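Local coordinates for protein sensory transduction histidine kinase, putative (Borrelia burgdorferi, PDB 5BWJ) that probably transfers phosphate from ATP to a protein histidine in response to small molecules sensed by its periplasmic Venus flytrap domain, the part described here, at residues Leu12-Phe16 / Asp138-Glu142; Tyr28-Phe33 / Val49-Asp53; Glu84-Ser90 / Val181-Asn187; Leu92-Asn96 / Leu147-Lys151; Tyr122-Leu126 / Ile155-Cys159. All coordinates share one frame; numbering follows the deposited sequence.

Contact 1 (Leu12-Phe16 / Asp138-Glu142); sequences LVDQF and DNSQE
The carboxylate of Asp14 faces the first turn of helix 140-148 and is met from both faces of its plane by the same residue. Ser140 N lies 3.1 Å from both OD1 and OD2 of Asp14, on their syn sides and 25° out of the plane, its N-H aimed somewhat better at OD1. Ser140 OG comes to Asp14 OD2 from the opposite face at 2.6 Å, so this oxygen accepts two bonds. Beside OD1 of Asp14 sits the CB of Asn139, 3.3 Å away, while the amide plane of Asn139 is turned 47° from the carboxylate. The Asp14 torsion, with CG anti to the backbone N (chi1 -165°), carries the short acid to the start of the helix.

Asn139 is the N-cap: its OD1 accepts from Glu142 N at 2.8 Å, and its ND2 is held by Asn54. A water accepts from Gln141 N and Gln15 NE2 and donates to Asp14 OD1. A second water accepts from Gln15 NE2 and donates to Gln141 OE1, 2.7 Å away. Lys22 completes this group, its N bonded to Gln15 OE1 and its NZ to Gln141 OE1. The contact thus joins the loop after strand 6-13 to the start of helix 140-148, consistent with a bridge between the two lobes of the flytrap.

Aspartate suits the place because it is short, with two oxygens for converging donors, and serine offers both an N-H and a hydroxyl. The partial positive charge of the helix start, together with these donors, would favour the ionised form of Asp14.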
# COMPACT_ATOMS: atom_id res chain seq x y z
N LEU B 12 -5.37 13.16 -12.32
CA LEU B 12 -5.08 12.51 -11.05
C LEU B 12 -5.92 13.14 -9.94
O LEU B 12 -5.71 14.30 -9.57
CB LEU B 12 -3.58 12.62 -10.72
CG LEU B 12 -2.64 12.13 -11.83
CD1 LEU B 12 -1.19 12.25 -11.40
CD2 LEU B 12 -2.96 10.70 -12.23
N VAL B 13 -6.87 12.37 -9.43
CA VAL B 13 -7.83 12.89 -8.46
C VAL B 13 -7.34 12.71 -7.03
O VAL B 13 -6.91 11.63 -6.64
CB VAL B 13 -9.20 12.19 -8.61
CG1 VAL B 13 -10.23 12.83 -7.69
CG2 VAL B 13 -9.68 12.25 -10.05
N ASP B 14 -7.40 13.80 -6.26
CA ASP B 14 -7.07 13.77 -4.84
C ASP B 14 -5.63 13.29 -4.63
O ASP B 14 -4.71 13.81 -5.27
CB ASP B 14 -8.08 12.89 -4.09
CG ASP B 14 -8.05 13.09 -2.58
OD1 ASP B 14 -7.52 14.12 -2.12
OD2 ASP B 14 -8.55 12.20 -1.86
N GLN B 15 -5.43 12.30 -3.76
CA GLN B 15 -4.11 11.73 -3.52
C GLN B 15 -4.22 10.22 -3.39
O GLN B 15 -5.26 9.69 -2.98
CB GLN B 15 -3.47 12.33 -2.27
CG GLN B 15 -3.34 13.85 -2.31
CD GLN B 15 -2.59 14.39 -1.11
OE1 GLN B 15 -1.43 14.04 -0.88
NE2 GLN B 15 -3.25 15.25 -0.34
N PHE B 16 -3.14 9.53 -3.74
CA PHE B 16 -3.14 8.08 -3.84
C PHE B 16 -1.73 7.54 -3.61
O PHE B 16 -1.01 7.26 -4.56
CB PHE B 16 -3.68 7.66 -5.22
CG PHE B 16 -3.87 6.17 -5.40
CD1 PHE B 16 -4.26 5.67 -6.63
CD2 PHE B 16 -3.70 5.29 -4.35
CE1 PHE B 16 -4.45 4.31 -6.81
CE2 PHE B 16 -3.88 3.93 -4.53
CZ PHE B 16 -4.26 3.44 -5.76
N ASP B 138 -14.63 16.70 0.61
CA ASP B 138 -14.41 16.75 -0.83
C ASP B 138 -13.14 16.01 -1.23
O ASP B 138 -13.02 15.55 -2.36
CB ASP B 138 -14.34 18.20 -1.31
CG ASP B 138 -15.66 18.94 -1.17
OD1 ASP B 138 -16.72 18.28 -1.20
OD2 ASP B 138 -15.64 20.18 -1.03
N ASN B 139 -12.20 15.91 -0.30
CA ASN B 139 -10.92 15.27 -0.58
C ASN B 139 -10.21 14.82 0.69
O ASN B 139 -10.63 15.16 1.80
CB ASN B 139 -10.01 16.21 -1.37
CG ASN B 139 -9.81 17.55 -0.68
OD1 ASN B 139 -9.21 17.62 0.39
ND2 ASN B 139 -10.31 18.61 -1.29
N SER B 140 -9.12 14.07 0.52
CA SER B 140 -8.39 13.50 1.66
C SER B 140 -7.87 14.58 2.60
O SER B 140 -7.97 14.45 3.82
CB SER B 140 -7.22 12.65 1.16
OG SER B 140 -7.68 11.52 0.45
N GLN B 141 -7.32 15.65 2.03
CA GLN B 141 -6.77 16.74 2.83
C GLN B 141 -7.83 17.36 3.73
O GLN B 141 -7.61 17.57 4.92
CB GLN B 141 -6.15 17.80 1.92
CG GLN B 141 -5.53 18.97 2.65
CD GLN B 141 -4.67 19.81 1.73
OE1 GLN B 141 -3.68 19.33 1.19
NE2 GLN B 141 -5.06 21.07 1.55
N GLU B 142 -8.99 17.66 3.15
CA GLU B 142 -10.10 18.21 3.91
C GLU B 142 -10.56 17.23 4.97
O GLU B 142 -10.88 17.61 6.10
CB GLU B 142 -11.26 18.57 2.99
CG GLU B 142 -12.52 19.04 3.71
CD GLU B 142 -13.66 19.33 2.76
OE1 GLU B 142 -13.39 19.60 1.57
OE2 GLU B 142 -14.83 19.28 3.20
O HOH W 1 -6.30 15.82 -0.84
O HOH W 2 -2.33 17.07 1.97

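Contact 2 (Tyr28-Phe33 / Val49-Asp53); sequences YEGLIF and VEHID
Stacking dominates the contact: the rings of Tyr28 and His51 lie face to face, centroids 3.5 Å apart and planes within 7° of parallel. The two side chains reach past each other in opposite directions, so His51 NE2 comes over Tyr28 CG at 3.2 Å and His51 CG lies near Tyr28 CE2. On both residues CG is anti to the carbonyl carbon (chi1 -81° for Tyr28), which turns the two rings toward each other between strands 28-29 and 45-52.

Rim to rim, Phe33 from the start of helix 32-42 brings its CZ to within 3.8 Å of His51 NE2, near the plane of the imidazole.

Apolar packing adds Val49, whose CG1 touches the edge of the Phe33 ring at CE1, 4.0 Å away. From strand 6-13, Leu12 packs against Phe33, Val49 and His51.

No hydrogen bond crosses between the segments. Beside Tyr28 is Glu29, which binds magnesium in another structure of this protein; here its OE2 is hydrogen-bonded to Ile176 N of the second subunit. Histidine suits the centre of this aromatic cluster, being flat and polarisable; should its imidazole become protonated, the electron-rich tyrosine face would probably stabilise the charge.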
# COMPACT_ATOMS: atom_id res chain seq x y z
N TYR B 28 3.76 17.45 -6.30
CA TYR B 28 3.29 16.07 -6.28
C TYR B 28 4.42 15.09 -6.51
O TYR B 28 5.05 15.09 -7.57
CB TYR B 28 2.20 15.86 -7.33
CG TYR B 28 0.84 16.34 -6.89
CD1 TYR B 28 0.01 15.52 -6.13
CD2 TYR B 28 0.37 17.61 -7.23
CE1 TYR B 28 -1.24 15.95 -5.72
CE2 TYR B 28 -0.87 18.04 -6.83
CZ TYR B 28 -1.67 17.21 -6.07
OH TYR B 28 -2.91 17.64 -5.66
N GLU B 29 4.68 14.27 -5.51
CA GLU B 29 5.63 13.18 -5.61
C GLU B 29 4.88 11.89 -5.92
O GLU B 29 3.71 11.76 -5.59
CB GLU B 29 6.43 13.04 -4.32
CG GLU B 29 7.49 11.95 -4.34
CD GLU B 29 8.83 12.43 -3.85
OE1 GLU B 29 8.87 13.21 -2.87
OE2 GLU B 29 9.85 12.02 -4.44
N GLY B 30 5.55 10.93 -6.56
CA GLY B 30 4.93 9.66 -6.86
C GLY B 30 5.58 8.92 -8.01
O GLY B 30 6.45 9.45 -8.69
N LEU B 31 5.13 7.68 -8.22
CA LEU B 31 5.70 6.81 -9.24
C LEU B 31 4.79 6.68 -10.46
O LEU B 31 5.17 6.04 -11.45
CB LEU B 31 5.99 5.43 -8.65
CG LEU B 31 4.82 4.71 -7.97
CD1 LEU B 31 4.03 3.88 -8.96
CD2 LEU B 31 5.33 3.84 -6.83
N ILE B 32 3.60 7.27 -10.41
CA ILE B 32 2.63 7.14 -11.50
C ILE B 32 3.16 7.78 -12.78
O ILE B 32 2.86 7.32 -13.88
CB ILE B 32 1.27 7.79 -11.14
CG1 ILE B 32 0.20 7.42 -12.17
CG2 ILE B 32 1.39 9.31 -11.04
CD1 ILE B 32 -0.19 5.96 -12.19
N PHE B 33 3.96 8.83 -12.62
CA PHE B 33 4.48 9.58 -13.76
C PHE B 33 5.43 8.70 -14.57
O PHE B 33 5.43 8.74 -15.80
CB PHE B 33 5.19 10.84 -13.28
CG PHE B 33 4.42 11.61 -12.24
CD1 PHE B 33 3.35 12.41 -12.60
CD2 PHE B 33 4.76 11.51 -10.90
CE1 PHE B 33 2.63 13.10 -11.64
CE2 PHE B 33 4.05 12.20 -9.94
CZ PHE B 33 2.98 13.00 -10.31
N VAL B 49 -0.57 15.30 -17.72
CA VAL B 49 -1.01 15.00 -16.37
C VAL B 49 -1.52 16.27 -15.69
O VAL B 49 -0.86 17.31 -15.73
CB VAL B 49 0.12 14.38 -15.52
CG1 VAL B 49 -0.39 14.02 -14.14
CG2 VAL B 49 0.69 13.16 -16.21
N GLU B 50 -2.70 16.17 -15.09
CA GLU B 50 -3.29 17.29 -14.36
C GLU B 50 -3.87 16.80 -13.04
O GLU B 50 -4.64 15.85 -13.01
CB GLU B 50 -4.37 17.97 -15.20
CG GLU B 50 -5.07 19.12 -14.48
CD GLU B 50 -6.10 19.81 -15.35
OE1 GLU B 50 -7.28 19.87 -14.94
OE2 GLU B 50 -5.73 20.30 -16.44
N HIS B 51 -3.49 17.47 -11.95
CA HIS B 51 -4.01 17.13 -10.64
C HIS B 51 -5.26 17.92 -10.32
O HIS B 51 -5.34 19.12 -10.60
CB HIS B 51 -2.95 17.39 -9.56
CG HIS B 51 -1.75 16.49 -9.67
ND1 HIS B 51 -0.66 16.80 -10.46
CD2 HIS B 51 -1.47 15.30 -9.09
CE1 HIS B 51 0.24 15.84 -10.36
NE2 HIS B 51 -0.23 14.92 -9.53
N ILE B 52 -6.25 17.24 -9.74
CA ILE B 52 -7.44 17.90 -9.22
C ILE B 52 -7.78 17.30 -7.86
O ILE B 52 -7.76 16.08 -7.68
CB ILE B 52 -8.64 17.77 -10.17
CG1 ILE B 52 -8.82 16.32 -10.64
CG2 ILE B 52 -8.45 18.69 -11.38
CD1 ILE B 52 -10.11 16.07 -11.39
N ASP B 53 -8.07 18.16 -6.89
CA ASP B 53 -8.41 17.72 -5.54
C ASP B 53 -9.78 17.04 -5.52
O ASP B 53 -9.93 15.94 -4.99
CB ASP B 53 -8.40 18.90 -4.57
CG ASP B 53 -7.00 19.44 -4.33
OD1 ASP B 53 -6.10 19.14 -5.14
OD2 ASP B 53 -6.81 20.17 -3.34

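Contact 3 (Glu84-Ser90 / Val181-Asn187); sequences ELARSIS and VFYSIKN
Ser88 and Ile185 form the central hydrogen-bonded pair of two antiparallel strands, each backbone N giving a 2.7 Å bond to the other's O. At one end Ser90 N donates to Tyr183 O, and Ser90 OG accepts from Tyr183 N at 2.8 Å and donates to Val181 O at 2.9 Å; Tyr156 OH also bonds to this hydroxyl. With chi1 at 68°, OG lies between the backbone N and the carbonyl carbon, where a small hydroxyl can reach the loop before strand 184-192.

At the other end Leu85 and Ala86 both face Asn187, a classic beta bulge. Asn187 O receives Leu85 N at 2.6 Å and, more loosely, Ala86 N at 3.3 Å. The Asn187 side chain leans across to strand 79-94, its ND2 giving Ser88 OG a 2.8 Å bond in the amide plane; that hydroxyl in turn bonds to Asp158.

On the other face the Arg87 and Lys186 side chains lie side by side, pointing the same way, Arg87 NH1 and Lys186 NZ close together as like charges. Glu84 OE2 pairs with Arg87 NH2 (the modelled distance is doubtfully short) and would offset part of this charge.

Farther out, Ile121 and Tyr122 of helix 121-128 cover Ile185, and Phe19 of the second subunit rests on Ile89. Strand 79-94 goes on to pair with 154-156, and 184-192 with 65-69, so the pair passes between the two parts of the sheet, consistent with the connecting strands of a flytrap hinge.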
# COMPACT_ATOMS: atom_id res chain seq x y z
N GLU B 84 -7.69 -2.61 -13.07
CA GLU B 84 -7.29 -2.37 -11.69
C GLU B 84 -5.86 -1.85 -11.63
O GLU B 84 -4.96 -2.42 -12.25
CB GLU B 84 -7.44 -3.66 -10.87
CG GLU B 84 -7.02 -3.54 -9.41
CD GLU B 84 -7.24 -4.83 -8.65
OE1 GLU B 84 -8.34 -5.41 -8.77
OE2 GLU B 84 -6.32 -5.27 -7.93
N LEU B 85 -5.65 -0.78 -10.87
CA LEU B 85 -4.33 -0.17 -10.74
C LEU B 85 -3.62 -0.64 -9.48
O LEU B 85 -2.43 -0.93 -9.50
CB LEU B 85 -4.46 1.35 -10.75
CG LEU B 85 -3.16 2.15 -10.61
CD1 LEU B 85 -2.13 1.73 -11.65
CD2 LEU B 85 -3.45 3.64 -10.72
N ALA B 86 -4.37 -0.71 -8.38
CA ALA B 86 -3.83 -1.19 -7.12
C ALA B 86 -4.96 -1.48 -6.14
O ALA B 86 -6.12 -1.20 -6.42
CB ALA B 86 -2.86 -0.18 -6.53
N ARG B 87 -4.60 -2.05 -5.00
CA ARG B 87 -5.57 -2.40 -3.96
C ARG B 87 -5.31 -1.61 -2.69
O ARG B 87 -4.17 -1.23 -2.40
CB ARG B 87 -5.51 -3.90 -3.66
CG ARG B 87 -6.31 -4.77 -4.62
CD ARG B 87 -6.16 -6.24 -4.26
NE ARG B 87 -7.27 -7.05 -4.76
CZ ARG B 87 -7.29 -7.65 -5.95
NH1 ARG B 87 -8.35 -8.37 -6.30
NH2 ARG B 87 -6.27 -7.54 -6.79
N SER B 88 -6.37 -1.38 -1.93
CA SER B 88 -6.28 -0.72 -0.63
C SER B 88 -7.14 -1.45 0.39
O SER B 88 -7.92 -2.34 0.04
CB SER B 88 -6.70 0.74 -0.73
OG SER B 88 -5.88 1.46 -1.64
N ILE B 89 -6.99 -1.07 1.65
CA ILE B 89 -7.82 -1.59 2.73
C ILE B 89 -8.56 -0.42 3.37
O ILE B 89 -7.96 0.61 3.69
CB ILE B 89 -7.00 -2.34 3.79
CG1 ILE B 89 -6.26 -3.52 3.15
CG2 ILE B 89 -7.90 -2.82 4.93
CD1 ILE B 89 -5.36 -4.30 4.09
N SER B 90 -9.87 -0.56 3.53
CA SER B 90 -10.67 0.46 4.19
C SER B 90 -10.40 0.43 5.69
O SER B 90 -10.48 -0.63 6.32
CB SER B 90 -12.16 0.25 3.91
OG SER B 90 -12.64 -0.92 4.54
N VAL B 181 -14.24 -3.65 10.15
CA VAL B 181 -14.60 -2.65 9.16
C VAL B 181 -13.65 -2.70 7.96
O VAL B 181 -13.61 -1.77 7.15
CB VAL B 181 -14.59 -1.23 9.76
CG1 VAL B 181 -15.64 -1.09 10.84
CG2 VAL B 181 -13.20 -0.88 10.30
N PHE B 182 -12.89 -3.78 7.86
CA PHE B 182 -11.84 -3.89 6.86
C PHE B 182 -12.33 -4.55 5.58
O PHE B 182 -12.61 -5.75 5.55
CB PHE B 182 -10.66 -4.68 7.42
CG PHE B 182 -10.19 -4.19 8.76
CD1 PHE B 182 -9.57 -2.95 8.89
CD2 PHE B 182 -10.37 -4.96 9.90
CE1 PHE B 182 -9.14 -2.50 10.12
CE2 PHE B 182 -9.95 -4.51 11.13
CZ PHE B 182 -9.33 -3.28 11.25
N TYR B 183 -12.42 -3.75 4.52
CA TYR B 183 -12.77 -4.24 3.19
C TYR B 183 -11.57 -4.13 2.26
O TYR B 183 -10.79 -3.18 2.37
CB TYR B 183 -13.94 -3.45 2.60
CG TYR B 183 -15.26 -3.62 3.33
CD1 TYR B 183 -16.21 -4.52 2.88
CD2 TYR B 183 -15.55 -2.87 4.46
CE1 TYR B 183 -17.42 -4.68 3.54
CE2 TYR B 183 -16.75 -3.02 5.12
CZ TYR B 183 -17.68 -3.92 4.66
OH TYR B 183 -18.88 -4.07 5.32
N SER B 184 -11.42 -5.09 1.36
CA SER B 184 -10.43 -4.98 0.30
C SER B 184 -10.99 -4.11 -0.82
O SER B 184 -11.99 -4.47 -1.44
CB SER B 184 -10.04 -6.36 -0.24
OG SER B 184 -9.00 -6.24 -1.20
N ILE B 185 -10.35 -2.97 -1.05
CA ILE B 185 -10.83 -1.99 -2.02
C ILE B 185 -9.97 -2.01 -3.27
O ILE B 185 -8.74 -1.97 -3.19
CB ILE B 185 -10.83 -0.57 -1.43
CG1 ILE B 185 -11.64 -0.52 -0.13
CG2 ILE B 185 -11.37 0.44 -2.44
CD1 ILE B 185 -13.11 -0.89 -0.29
N LYS B 186 -10.62 -2.05 -4.43
CA LYS B 186 -9.93 -2.02 -5.71
C LYS B 186 -9.87 -0.59 -6.24
O LYS B 186 -10.89 0.10 -6.32
CB LYS B 186 -10.62 -2.93 -6.72
CG LYS B 186 -10.94 -4.32 -6.18
CD LYS B 186 -11.58 -5.20 -7.24
CE LYS B 186 -12.25 -6.42 -6.61
NZ LYS B 186 -11.32 -7.19 -5.74
N ASN B 187 -8.66 -0.15 -6.60
CA ASN B 187 -8.47 1.15 -7.24
C ASN B 187 -8.31 0.96 -8.74
O ASN B 187 -7.35 0.33 -9.19
CB ASN B 187 -7.26 1.87 -6.64
CG ASN B 187 -7.40 2.09 -5.15
OD1 ASN B 187 -8.14 2.97 -4.70
ND2 ASN B 187 -6.69 1.29 -4.36
O HOH W 3 -7.00 -5.06 -0.47

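Contact 4 (Leu92-Asn96 / Leu147-Lys151)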
# COMPACT_ATOMS: atom_id res chain seq x y z
N LEU B 92 -11.04 2.61 9.50
CA LEU B 92 -11.61 3.66 10.33
C LEU B 92 -10.52 4.20 11.25
O LEU B 92 -10.05 3.49 12.15
CB LEU B 92 -12.80 3.14 11.14
CG LEU B 92 -13.65 4.19 11.85
CD1 LEU B 92 -14.40 5.05 10.85
CD2 LEU B 92 -14.61 3.53 12.82
N PHE B 93 -10.10 5.44 11.01
CA PHE B 93 -9.03 6.07 11.79
C PHE B 93 -9.58 6.99 12.88
O PHE B 93 -10.68 7.53 12.76
CB PHE B 93 -8.12 6.89 10.88
CG PHE B 93 -7.20 6.07 10.02
CD1 PHE B 93 -6.11 5.42 10.58
CD2 PHE B 93 -7.40 5.98 8.66
CE1 PHE B 93 -5.26 4.67 9.79
CE2 PHE B 93 -6.55 5.24 7.86
CZ PHE B 93 -5.48 4.58 8.43
N PHE B 94 -8.79 7.18 13.93
CA PHE B 94 -9.09 8.19 14.95
C PHE B 94 -7.79 8.65 15.61
O PHE B 94 -6.74 8.03 15.42
CB PHE B 94 -10.07 7.65 15.99
CG PHE B 94 -9.56 6.47 16.77
CD1 PHE B 94 -9.72 5.19 16.29
CD2 PHE B 94 -8.93 6.65 17.99
CE1 PHE B 94 -9.26 4.10 17.00
CE2 PHE B 94 -8.47 5.57 18.71
CZ PHE B 94 -8.63 4.29 18.22
N LYS B 95 -7.87 9.73 16.37
CA LYS B 95 -6.69 10.34 16.97
C LYS B 95 -6.32 9.72 18.31
O LYS B 95 -7.15 9.11 18.97
CB LYS B 95 -6.91 11.85 17.14
CG LYS B 95 -6.95 12.63 15.84
CD LYS B 95 -7.53 14.03 16.04
CE LYS B 95 -6.75 14.83 17.08
NZ LYS B 95 -7.28 16.21 17.22
N ASN B 96 -5.06 9.91 18.71
CA ASN B 96 -4.57 9.45 20.00
C ASN B 96 -4.62 7.93 20.14
O ASN B 96 -3.83 7.34 20.88
CB ASN B 96 -5.38 10.09 21.13
N LEU B 147 -10.73 15.76 11.10
CA LEU B 147 -10.40 14.94 12.25
C LEU B 147 -9.47 15.70 13.18
O LEU B 147 -9.68 15.73 14.39
CB LEU B 147 -9.75 13.62 11.81
CG LEU B 147 -9.34 12.66 12.93
CD1 LEU B 147 -10.57 12.15 13.67
CD2 LEU B 147 -8.52 11.50 12.38
N LYS B 148 -8.43 16.29 12.60
CA LYS B 148 -7.45 17.07 13.37
C LYS B 148 -8.13 18.18 14.16
O LYS B 148 -7.77 18.44 15.31
CB LYS B 148 -6.40 17.65 12.43
CG LYS B 148 -5.29 18.44 13.12
CD LYS B 148 -4.44 17.55 14.01
CE LYS B 148 -3.27 18.31 14.60
NZ LYS B 148 -2.39 17.44 15.42
N ASN B 149 -9.10 18.84 13.53
CA ASN B 149 -9.79 19.97 14.15
C ASN B 149 -11.04 19.54 14.92
O ASN B 149 -11.88 20.36 15.26
CB ASN B 149 -10.17 20.99 13.08
CG ASN B 149 -8.95 21.58 12.39
OD1 ASN B 149 -7.89 21.72 12.99
ND2 ASN B 149 -9.11 21.94 11.12
N ASP B 150 -11.15 18.24 15.18
CA ASP B 150 -12.22 17.69 16.01
C ASP B 150 -13.61 18.00 15.45
O ASP B 150 -14.58 18.12 16.21
CB ASP B 150 -12.10 18.23 17.44
CG ASP B 150 -10.79 17.85 18.10
OD1 ASP B 150 -10.42 16.65 18.05
OD2 ASP B 150 -10.12 18.74 18.65
N LYS B 151 -13.71 18.13 14.13
CA LYS B 151 -15.01 18.28 13.48
C LYS B 151 -15.70 16.92 13.40
O LYS B 151 -16.93 16.83 13.44
CB LYS B 151 -14.85 18.89 12.09
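A Schellman motif ends helix 140-148, and Lys95 reaches across to it from just beyond strand 79-94. Within the motif Asp150, at positive phi, takes the C-prime position and its N donates to Leu147 O at 3.0 Å. Lys95 NZ bonds to Lys148 O at 3.0 Å, from above the carbonyl plane rather than on a lone pair. The same nitrogen makes a salt bridge to Asp150 OD1, 3.3 Å away, whose hydrogen bond is weak. A bend in the lysine chain at chi3 (57°) turns NZ toward the helix end.

Lysine suits this place because its methylenes are as useful as its charge. Lys95 CG packs against Leu147 CG at 3.8 Å, the side chains sliding past each other in opposite directions, and Lys95 CD lies 3.2 Å from Leu147 O. The partial negative charge of carbonyls at a helix C terminus should favour the ammonium. Leu147 offers an apolar branch to the strand, CD2 of Leu147 lying 4.2 Å from Phe94 CA.

Lys148 NZ bonds to Leu170 O. Leu147 also packs on Ile155 and Leu174, so the helix end is laid over the sheet where strand 79-94 pairs with strands 154-156 and 175-176.

Contact 5 (Tyr122-Leu126 / Ile155-Cys159); sequences YEDIL and IYGDC
Asp158 OD2 is gripped by two groups: Ser88 OG, and a water to which Tyr122 OH donates. Tyr122 OH lies 2.7 Å from the water oxygen, which donates to Asp158 OD2 at 3.1 Å, joining helix 121-128 to the chain after strand 154-156. The water lies in the plane of the phenol. The other oxygen of Asp158, OD1, caps Thr161 N at the start of helix 161-169.

Gly157 CA sits on the face of the Tyr122 ring, over its centre, 3.6 Å from the centroid and 11° off the normal, a CH-pi contact. Glycine suits this corner, since its bare CA can sit close on an aromatic face while the backbone adopts an extended, unusual conformation.

Tyr156 meets Tyr122 in an offset edge-to-face pair, planes at 87°, the edge of Tyr122 directed to the face of Tyr156. With CG anti to the backbone N (chi1 -168°), the Tyr156 ring extends toward the helix, where Leu126 CD2 makes an off-centre CH-pi contact 4.2 Å from its centroid. Ile125 CG2 touches Tyr156 OH at 3.6 Å, and Tyr122 O lies at the ring edge, 3.7 Å from CD2 of Tyr156.

Tyr156 is buried, and its hydroxyl is satisfied by two hydrogen bonds, with Ser90 OG and Val181 O. Tyrosine thus serves both needs, with rings filling the apolar layer between helix and sheet and hydroxyls that deliver polar bonds beyond it.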
# COMPACT_ATOMS: atom_id res chain seq x y z
N TYR B 122 -16.12 4.24 -0.17
CA TYR B 122 -16.13 4.34 1.28
C TYR B 122 -17.43 4.97 1.78
O TYR B 122 -17.92 4.61 2.85
CB TYR B 122 -14.92 5.14 1.77
CG TYR B 122 -13.61 4.55 1.30
CD1 TYR B 122 -13.11 3.38 1.87
CD2 TYR B 122 -12.87 5.15 0.29
CE1 TYR B 122 -11.91 2.84 1.45
CE2 TYR B 122 -11.67 4.61 -0.14
CZ TYR B 122 -11.19 3.45 0.45
OH TYR B 122 -10.00 2.90 0.03
N GLU B 123 -17.97 5.91 1.01
CA GLU B 123 -19.25 6.52 1.37
C GLU B 123 -20.36 5.47 1.31
O GLU B 123 -21.18 5.39 2.22
CB GLU B 123 -19.58 7.69 0.44
CG GLU B 123 -20.89 8.39 0.81
CD GLU B 123 -21.30 9.45 -0.20
OE1 GLU B 123 -20.59 9.63 -1.21
OE2 GLU B 123 -22.34 10.10 0.02
N ASP B 124 -20.37 4.68 0.25
CA ASP B 124 -21.39 3.65 0.07
C ASP B 124 -21.38 2.65 1.22
O ASP B 124 -22.44 2.24 1.70
CB ASP B 124 -21.19 2.91 -1.25
CG ASP B 124 -21.56 3.76 -2.46
OD1 ASP B 124 -22.30 4.75 -2.29
OD2 ASP B 124 -21.12 3.42 -3.58
N ILE B 125 -20.19 2.27 1.67
CA ILE B 125 -20.05 1.31 2.76
C ILE B 125 -20.75 1.81 4.02
O ILE B 125 -21.48 1.07 4.67
CB ILE B 125 -18.57 1.01 3.07
CG1 ILE B 125 -17.92 0.29 1.88
CG2 ILE B 125 -18.42 0.13 4.31
CD1 ILE B 125 -16.41 0.23 1.94
N LEU B 126 -20.54 3.08 4.35
CA LEU B 126 -21.13 3.66 5.55
C LEU B 126 -22.65 3.78 5.43
O LEU B 126 -23.36 3.70 6.44
CB LEU B 126 -20.52 5.03 5.84
CG LEU B 126 -19.01 5.08 6.08
CD1 LEU B 126 -18.56 6.50 6.37
CD2 LEU B 126 -18.60 4.15 7.21
N ILE B 155 -12.54 9.02 10.79
CA ILE B 155 -12.53 9.14 9.34
C ILE B 155 -12.38 7.75 8.73
O ILE B 155 -11.73 6.88 9.31
CB ILE B 155 -11.41 10.07 8.83
CG1 ILE B 155 -10.04 9.57 9.29
CG2 ILE B 155 -11.67 11.50 9.31
CD1 ILE B 155 -8.87 10.39 8.77
N TYR B 156 -12.99 7.55 7.57
CA TYR B 156 -13.04 6.25 6.92
C TYR B 156 -12.55 6.36 5.48
O TYR B 156 -13.08 7.15 4.70
CB TYR B 156 -14.47 5.71 6.97
CG TYR B 156 -14.62 4.26 6.58
CD1 TYR B 156 -14.02 3.26 7.33
CD2 TYR B 156 -15.37 3.89 5.47
CE1 TYR B 156 -14.15 1.93 6.99
CE2 TYR B 156 -15.51 2.56 5.12
CZ TYR B 156 -14.90 1.58 5.88
OH TYR B 156 -15.03 0.26 5.53
N GLY B 157 -11.54 5.57 5.13
CA GLY B 157 -10.99 5.62 3.79
C GLY B 157 -9.71 4.84 3.60
O GLY B 157 -9.44 3.86 4.29
N ASP B 158 -8.91 5.30 2.64
CA ASP B 158 -7.70 4.60 2.22
C ASP B 158 -6.68 4.47 3.35
O ASP B 158 -6.33 5.45 4.00
CB ASP B 158 -7.07 5.34 1.03
CG ASP B 158 -5.89 4.59 0.45
OD1 ASP B 158 -4.75 4.83 0.90
OD2 ASP B 158 -6.10 3.76 -0.46
N CYS B 159 -6.19 3.25 3.55
CA CYS B 159 -5.29 2.95 4.67
C CYS B 159 -3.97 3.70 4.58
O CYS B 159 -3.46 4.19 5.59
CB CYS B 159 -5.01 1.45 4.75
SG CYS B 159 -4.23 0.73 3.28
O HOH W 4 -8.73 3.89 -2.10

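From the N terminus, residues 12-16 open the loop of contact 1, which closes at 138-142. Contact 2 nests inside it, tying strand 28-29 and the start of helix 32-42 to strand 45-52, the sheet neighbour of strand 6-13. Contact 3 opens at 84-90 and closes last, at 181-187, so it crosses contact 1 and runs in series with contact 2. Within its loop lie contacts 4 and 5, which cross each other and both cross contact 1. Contacts 1 and 4 share helix 140-148, one at each end. Contacts 3, 4 and 5 meet where strands 79-94 and 154-156 are neighbours, while Phe16 of contact 1 packs on Asn187 of contact 3.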